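Putative hydrogenase (PDB 3LYU) acts as a hydrogenase that probably passes electrons with the help of FAD and a [2Fe-2S] cluster, this fragment being its alpha/beta domain. Local coordinates at the interface of chains A and B. Coordinates in Å, arbitrary orientation; residue numbers count along the deposited sequence, not the author numbering. Chains: chain A/B, Putative hydrogenase.

Contact 1: the interface of chains A and B. Residues chain A 83-85, 88; chain B 31, 57-59.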
ATOM      1  N   ASP A  83      15.524 -28.475  20.671  1.00 65.23           N
ATOM      2  CA  ASP A  83      15.852 -27.255  19.940  1.00 62.48           C
ATOM      3  C   ASP A  83      14.596 -26.376  20.027  1.00 61.96           C
ATOM      4  O   ASP A  83      13.475 -26.882  20.166  1.00 61.93           O
ATOM      5  CB  ASP A  83      16.236 -27.575  18.479  1.00 63.17           C
ATOM      6  CG  ASP A  83      15.104 -28.252  17.696  1.00 64.95           C
ATOM      7  OD1 ASP A  83      14.473 -29.202  18.224  1.00 67.41           O
ATOM      8  OD2 ASP A  83      14.858 -27.836  16.535  1.00 69.64           O
ATOM      9  N   PHE A  84      14.782 -25.066  19.978  1.00 57.58           N
ATOM     10  CA  PHE A  84      13.659 -24.157  20.086  1.00 51.81           C
ATOM     11  C   PHE A  84      12.573 -24.406  19.040  1.00 51.64           C
ATOM     12  O   PHE A  84      11.405 -24.111  19.266  1.00 52.79           O
ATOM     13  CB  PHE A  84      14.155 -22.718  20.005  1.00 44.62           C
ATOM     14  CG  PHE A  84      13.178 -21.728  20.528  1.00 40.45           C
ATOM     15  CD1 PHE A  84      12.670 -21.869  21.807  1.00 34.01           C
ATOM     16  CD2 PHE A  84      12.726 -20.679  19.732  1.00 38.53           C
ATOM     17  CE1 PHE A  84      11.721 -20.984  22.289  1.00 36.87           C
ATOM     18  CE2 PHE A  84      11.774 -19.784  20.205  1.00 35.73           C
ATOM     19  CZ  PHE A  84      11.268 -19.934  21.481  1.00 35.27           C
ATOM     20  N   LEU A  85      12.963 -24.943  17.892  1.00 53.18           N
ATOM     21  CA  LEU A  85      12.009 -25.238  16.837  1.00 52.80           C
ATOM     22  C   LEU A  85      10.954 -26.243  17.339  1.00 53.66           C
ATOM     23  O   LEU A  85       9.750 -26.061  17.133  1.00 57.02           O
ATOM     24  CB  LEU A  85      12.755 -25.806  15.628  1.00 52.97           C
ATOM     25  CG  LEU A  85      11.876 -26.185  14.433  1.00 52.80           C
ATOM     26  CD1 LEU A  85      11.246 -24.911  13.875  1.00 56.07           C
ATOM     27  CD2 LEU A  85      12.697 -26.923  13.362  1.00 50.23           C
HETATM   28  N   MSE A  88       8.457 -24.425  19.561  1.00 56.72           N
HETATM   29  CA  MSE A  88       7.547 -23.506  18.904  1.00 58.53           C
HETATM   30  C   MSE A  88       6.405 -24.289  18.306  1.00 57.18           C
HETATM   31  O   MSE A  88       5.283 -23.801  18.201  1.00 59.53           O
HETATM   32  CB  MSE A  88       8.269 -22.746  17.798  1.00 58.81           C
HETATM   33  CG  MSE A  88       9.439 -21.914  18.288  1.00 60.65           C
HETATM   34 SE   MSE A  88      10.202 -20.833  16.892  1.00 72.01          SE
HETATM   35  CE  MSE A  88       8.689 -19.599  16.647  1.00 62.21           C
TER
ATOM     36  N   VAL B  31      13.286 -16.255  12.351  1.00 37.09           N
ATOM     37  CA  VAL B  31      12.764 -17.290  11.472  1.00 35.91           C
ATOM     38  C   VAL B  31      12.413 -16.702  10.106  1.00 34.90           C
ATOM     39  O   VAL B  31      12.679 -17.304   9.058  1.00 37.69           O
ATOM     40  CB  VAL B  31      11.499 -17.915  12.074  1.00 38.54           C
ATOM     41  CG1 VAL B  31      10.995 -19.056  11.181  1.00 39.82           C
ATOM     42  CG2 VAL B  31      11.796 -18.402  13.482  1.00 39.64           C
HETATM   43  N   MSE B  57      16.241 -19.458  23.492  1.00 62.22           N
HETATM   44  CA  MSE B  57      15.454 -19.231  22.283  1.00 61.98           C
HETATM   45  C   MSE B  57      16.190 -19.062  20.971  1.00 60.56           C
HETATM   46  O   MSE B  57      15.575 -18.724  19.957  1.00 57.77           O
HETATM   47  CB  MSE B  57      14.566 -18.014  22.476  1.00 67.25           C
HETATM   48  CG  MSE B  57      13.515 -18.179  23.540  1.00 74.67           C
HETATM   49 SE   MSE B  57      12.512 -16.569  23.661  1.00 87.38          SE
HETATM   50  CE  MSE B  57      11.961 -16.410  21.786  1.00 85.99           C
ATOM     51  N   VAL B  58      17.499 -19.269  20.970  1.00 59.97           N
ATOM     52  CA  VAL B  58      18.227 -19.128  19.721  1.00 58.88           C
ATOM     53  C   VAL B  58      17.828 -20.288  18.806  1.00 56.44           C
ATOM     54  O   VAL B  58      17.633 -21.416  19.257  1.00 58.21           O
ATOM     55  CB  VAL B  58      19.782 -19.048  19.951  1.00 58.33           C
ATOM     56  CG1 VAL B  58      20.165 -19.752  21.232  1.00 61.31           C
ATOM     57  CG2 VAL B  58      20.532 -19.636  18.768  1.00 58.54           C
ATOM     58  N   ILE B  59      17.661 -19.980  17.523  1.00 55.18           N
ATOM     59  CA  ILE B  59      17.258 -20.966  16.531  1.00 53.94           C
ATOM     60  C   ILE B  59      17.893 -20.611  15.193  1.00 51.58           C
ATOM     61  O   ILE B  59      18.280 -19.469  14.975  1.00 50.57           O
ATOM     62  CB  ILE B  59      15.707 -20.992  16.390  1.00 52.63           C
ATOM     63  CG1 ILE B  59      15.268 -22.214  15.578  1.00 52.23           C
ATOM     64  CG2 ILE B  59      15.215 -19.708  15.744  1.00 49.33           C
ATOM     65  CD1 ILE B  59      15.607 -23.564  16.234  1.00 46.00           C
TER
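The backbone of B:Met57 to B:Ile59, almost fully extended at B:Ile59 (phi -148°, psi 158°), leaves the 3-10 helix 55-57 and passes the first turn of helix 84-104 in chain A, where A:Phe84 and A:Leu85 already have helical torsions. A:Phe84 carries the patch. Its ring swings away from the backbone N (chi1 -162°) and presents one face to B:Met57, a selenomethionine, whose CA stands over the middle of the ring, 3.8 Å from the centroid, in a CH-pi contact. The two side chains run alongside each other in the same direction. The selenomethionine bends at its last torsion, and its methyl CE curls back to 3.6 Å from CZ of A:Phe84. On the opposite face, A:Met88 CG of the same chain lies 3.6 Å above the ring plane, toward the rim, so the phenyl is sandwiched between its own helix and the neighbouring chain. Cutting A:Phe84 back to an alanine is likely to open a gap between A:Met88 and B:Met57 and leave B:Met57 CA without its aromatic partner. B:Ile59 reaches past the ring with its far methyl to the helix start, CD1 lying 3.7 Å from CB of A:Leu85. B:Val31, near the start of helix 29-42, borders the patch loosely. The dimer may belong to the crystal rather than the cell. Over the same face as B:Met57 CA, the carbonyl O of B:Met57 stands above CD2 of A:Phe84 at 3.5 Å.

Contact 2: the interface of chains A and B. Residues chain A 117; chain B 8-10, 32.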
ATOM      1  N   VAL A 117       4.951 -15.015  11.042  1.00 35.03           N
ATOM      2  CA  VAL A 117       4.184 -15.255   9.828  1.00 43.91           C
ATOM      3  C   VAL A 117       3.850 -16.728   9.604  1.00 45.57           C
ATOM      4  O   VAL A 117       3.009 -17.068   8.773  1.00 48.97           O
ATOM      5  CB  VAL A 117       4.934 -14.676   8.596  1.00 42.52           C
ATOM      6  CG1 VAL A 117       6.243 -15.392   8.407  1.00 48.52           C
ATOM      7  CG2 VAL A 117       4.072 -14.775   7.350  1.00 43.11           C
TER
ATOM      8  N   PRO B   8      -1.611 -14.627   4.659  1.00 54.57           N
ATOM      9  CA  PRO B   8      -0.406 -13.915   5.090  1.00 53.01           C
ATOM     10  C   PRO B   8       0.872 -14.527   4.552  1.00 53.13           C
ATOM     11  O   PRO B   8       1.052 -15.745   4.590  1.00 54.29           O
ATOM     12  CB  PRO B   8      -0.484 -13.995   6.609  1.00 53.65           C
ATOM     13  CG  PRO B   8      -1.125 -15.297   6.829  1.00 55.78           C
ATOM     14  CD  PRO B   8      -2.242 -15.301   5.805  1.00 55.13           C
ATOM     15  N   LEU B   9       1.756 -13.674   4.049  1.00 53.54           N
ATOM     16  CA  LEU B   9       3.030 -14.128   3.504  1.00 49.68           C
ATOM     17  C   LEU B   9       4.201 -13.409   4.171  1.00 49.38           C
ATOM     18  O   LEU B   9       4.001 -12.479   4.960  1.00 49.03           O
ATOM     19  CB  LEU B   9       3.072 -13.891   1.994  1.00 48.04           C
ATOM     20  CG  LEU B   9       2.013 -14.610   1.161  1.00 45.52           C
ATOM     21  CD1 LEU B   9       2.322 -14.393  -0.298  1.00 46.46           C
ATOM     22  CD2 LEU B   9       1.999 -16.103   1.476  1.00 45.21           C
ATOM     23  N   GLY B  10       5.419 -13.844   3.860  1.00 42.95           N
ATOM     24  CA  GLY B  10       6.586 -13.204   4.438  1.00 40.71           C
ATOM     25  C   GLY B  10       6.682 -11.773   3.960  1.00 42.10           C
ATOM     26  O   GLY B  10       6.078 -11.397   2.958  1.00 42.87           O
ATOM     27  N   GLU B  32      11.819 -15.515  10.131  1.00 33.44           N
ATOM     28  CA  GLU B  32      11.407 -14.831   8.917  1.00 36.91           C
ATOM     29  C   GLU B  32      12.563 -14.179   8.156  1.00 36.71           C
ATOM     30  O   GLU B  32      12.599 -14.212   6.929  1.00 37.34           O
ATOM     31  CB  GLU B  32      10.334 -13.794   9.265  1.00 34.58           C
ATOM     32  CG  GLU B  32       9.674 -13.144   8.072  1.00 40.02           C
ATOM     33  CD  GLU B  32       8.452 -12.345   8.451  1.00 35.29           C
ATOM     34  OE1 GLU B  32       7.866 -11.683   7.556  1.00 35.16           O
ATOM     35  OE2 GLU B  32       8.074 -12.382   9.646  1.00 39.20           O
TER
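A:Val117 and B:Glu32 meet through two torsion choices. With chi1 at 63°, A:Val117 turns CG2 away from its own backbone N and CG1 into the cleft between N and the carbonyl carbon, spreading the methyls toward different parts of chain B. B:Glu32 also directs CG away from its backbone N (chi1 -172°) and stays extended out to the carboxylate. The two side chains cross at about a right angle, with CG1 of A:Val117 lying 3.8 Å from the carboxylate carbon CD of B:Glu32 and 3.7 Å from its oxygen OE2. This is van der Waals contact between a methyl and a carboxylate. The other methyl drops onto the main chain of the N-terminal segment: CG2 of A:Val117 is 3.3 Å from the carbonyl O of B:Leu9 and 4.0 Å from its CA, while the leucine side chain points elsewhere. B:Pro8 and B:Gly10 flank this point at longer range. The carboxylate lies near the N-terminal end of a helix of chain A, whose dipole may modestly stabilise its negative charge. In the fold, A:Val117 opens helix 117-130 just after strand 110-114, B:Glu32 sits in the first turn of helix 29-42, and residues 8-10 form a loop ahead of strand 20-26.

Contact 3: the interface of chains A and B. Residues chain A 56-59; chain B 83-85.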
ATOM      1  N   PRO A  56       7.203 -18.923  30.842  1.00 57.94           N
ATOM      2  CA  PRO A  56       8.046 -17.820  31.324  1.00 57.73           C
ATOM      3  C   PRO A  56       7.999 -16.544  30.476  1.00 58.80           C
ATOM      4  O   PRO A  56       8.896 -15.709  30.566  1.00 62.44           O
ATOM      5  CB  PRO A  56       9.441 -18.443  31.327  1.00 57.18           C
ATOM      6  CG  PRO A  56       9.395 -19.322  30.123  1.00 57.45           C
ATOM      7  CD  PRO A  56       8.038 -19.999  30.269  1.00 55.08           C
HETATM    8  N   MSE A  57       6.957 -16.381  29.670  1.00 57.95           N
HETATM    9  CA  MSE A  57       6.869 -15.208  28.818  1.00 58.96           C
HETATM   10  C   MSE A  57       5.558 -14.448  28.778  1.00 58.73           C
HETATM   11  O   MSE A  57       5.404 -13.534  27.964  1.00 59.70           O
HETATM   12  CB  MSE A  57       7.230 -15.586  27.395  1.00 64.93           C
HETATM   13  CG  MSE A  57       8.659 -16.001  27.222  1.00 74.42           C
HETATM   14 SE   MSE A  57       8.983 -16.370  25.386  1.00 90.07          SE
HETATM   15  CE  MSE A  57       8.292 -14.757  24.568  1.00 81.46           C
ATOM     16  N   VAL A  58       4.602 -14.813  29.617  1.00 58.53           N
ATOM     17  CA  VAL A  58       3.342 -14.084  29.602  1.00 55.57           C
ATOM     18  C   VAL A  58       3.598 -12.672  30.139  1.00 53.13           C
ATOM     19  O   VAL A  58       4.409 -12.467  31.046  1.00 49.00           O
ATOM     20  CB  VAL A  58       2.190 -14.856  30.390  1.00 57.72           C
ATOM     21  CG1 VAL A  58       2.768 -15.805  31.417  1.00 60.96           C
ATOM     22  CG2 VAL A  58       1.234 -13.880  31.043  1.00 56.98           C
ATOM     23  N   ILE A  59       2.943 -11.691  29.532  1.00 53.80           N
ATOM     24  CA  ILE A  59       3.103 -10.300  29.939  1.00 53.28           C
ATOM     25  C   ILE A  59       1.784  -9.554  29.708  1.00 50.68           C
ATOM     26  O   ILE A  59       0.960 -10.004  28.918  1.00 45.46           O
ATOM     27  CB  ILE A  59       4.270  -9.630  29.122  1.00 53.44           C
ATOM     28  CG1 ILE A  59       4.642  -8.267  29.732  1.00 53.70           C
ATOM     29  CG2 ILE A  59       3.878  -9.503  27.656  1.00 47.53           C
ATOM     30  CD1 ILE A  59       5.182  -8.352  31.167  1.00 46.00           C
TER
ATOM     31  N   ASP B  83       9.036  -9.827  35.984  1.00 54.40           N
ATOM     32  CA  ASP B  83       7.987  -9.866  34.979  1.00 53.49           C
ATOM     33  C   ASP B  83       8.698  -9.862  33.633  1.00 52.63           C
ATOM     34  O   ASP B  83       9.808  -9.341  33.505  1.00 56.24           O
ATOM     35  CB  ASP B  83       7.029  -8.663  35.122  1.00 55.34           C
ATOM     36  CG  ASP B  83       7.708  -7.317  34.907  1.00 60.27           C
ATOM     37  OD1 ASP B  83       8.818  -7.099  35.450  1.00 61.26           O
ATOM     38  OD2 ASP B  83       7.118  -6.461  34.207  1.00 65.06           O
ATOM     39  N   PHE B  84       8.071 -10.465  32.635  1.00 49.39           N
ATOM     40  CA  PHE B  84       8.681 -10.545  31.323  1.00 48.50           C
ATOM     41  C   PHE B  84       9.077  -9.187  30.745  1.00 49.14           C
ATOM     42  O   PHE B  84      10.014  -9.082  29.958  1.00 51.77           O
ATOM     43  CB  PHE B  84       7.750 -11.270  30.355  1.00 39.18           C
ATOM     44  CG  PHE B  84       8.450 -11.779  29.146  1.00 30.51           C
ATOM     45  CD1 PHE B  84       9.550 -12.614  29.281  1.00 32.09           C
ATOM     46  CD2 PHE B  84       8.041 -11.402  27.877  1.00 29.14           C
ATOM     47  CE1 PHE B  84      10.232 -13.062  28.172  1.00 31.40           C
ATOM     48  CE2 PHE B  84       8.717 -11.842  26.758  1.00 29.12           C
ATOM     49  CZ  PHE B  84       9.813 -12.672  26.898  1.00 23.46           C
ATOM     50  N   LEU B  85       8.356  -8.149  31.135  1.00 52.64           N
ATOM     51  CA  LEU B  85       8.647  -6.803  30.667  1.00 50.78           C
ATOM     52  C   LEU B  85      10.064  -6.385  31.074  1.00 49.98           C
ATOM     53  O   LEU B  85      10.819  -5.832  30.275  1.00 51.50           O
ATOM     54  CB  LEU B  85       7.633  -5.834  31.265  1.00 53.03           C
ATOM     55  CG  LEU B  85       7.806  -4.370  30.867  1.00 51.29           C
ATOM     56  CD1 LEU B  85       7.555  -4.232  29.366  1.00 55.22           C
ATOM     57  CD2 LEU B  85       6.835  -3.493  31.669  1.00 51.76           C
TER
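B:Phe84 meets A:Met57 in a domain of the ferredoxin-reductase family, in a two-fold interface whose biological standing the structure alone does not show. CH-pi contact comes first: CA of A:Met57, a selenomethionine, lies above one face of the B:Phe84 ring, toward the rim and 3.8 Å from the centroid. Backbone carbonyls border the same face. The O of A:Pro56 comes to 3.4 Å from CD1 of B:Phe84, and the O of A:Met57 comes equally near CD2; both oxygens stand over the face, above its two flanks, in van der Waals contact. A third carbonyl, that of A:Val58, lies 3.6 Å from CB of B:Phe84, on the same side of the ring plane, near the base of the side chain. Apolar contacts complete the patch. CG of A:Met57 touches CE1 of B:Phe84 at 3.5 Å, and the chain's bend at chi3 (51°) folds methyl CE against CZ at the same distance. A:Ile59, with CG1 swung away from its backbone N (chi1 -168°), sends CD1 across the start of helix 84-104, where its side chain and that of B:Leu85 cross obliquely. That methyl rests 3.5 Å from CB of B:Leu85, and 4.1 Å separates it from the carboxylate oxygen OD2 of B:Asp83, the residue just before the helix.

Contacts 1 and 3, about 18 Å apart between their C-alpha centres, are two-fold twins: each brings the start of helix 84-104 of one chain against the 3-10 helix 55-57 and following loop of the other. Contact 2 lies about 17 Å from contact 1 and 25 Å from contact 3. It shares helix 29-42 of chain B with contact 1 through the adjacent B:Val31 and B:Glu32. All three use segments near strand ends; in ferredoxin-reductase relatives such edges bind the nicotinamide dinucleotide, so this pairing, in a deposited six-chain assembly, could partly obstruct that region.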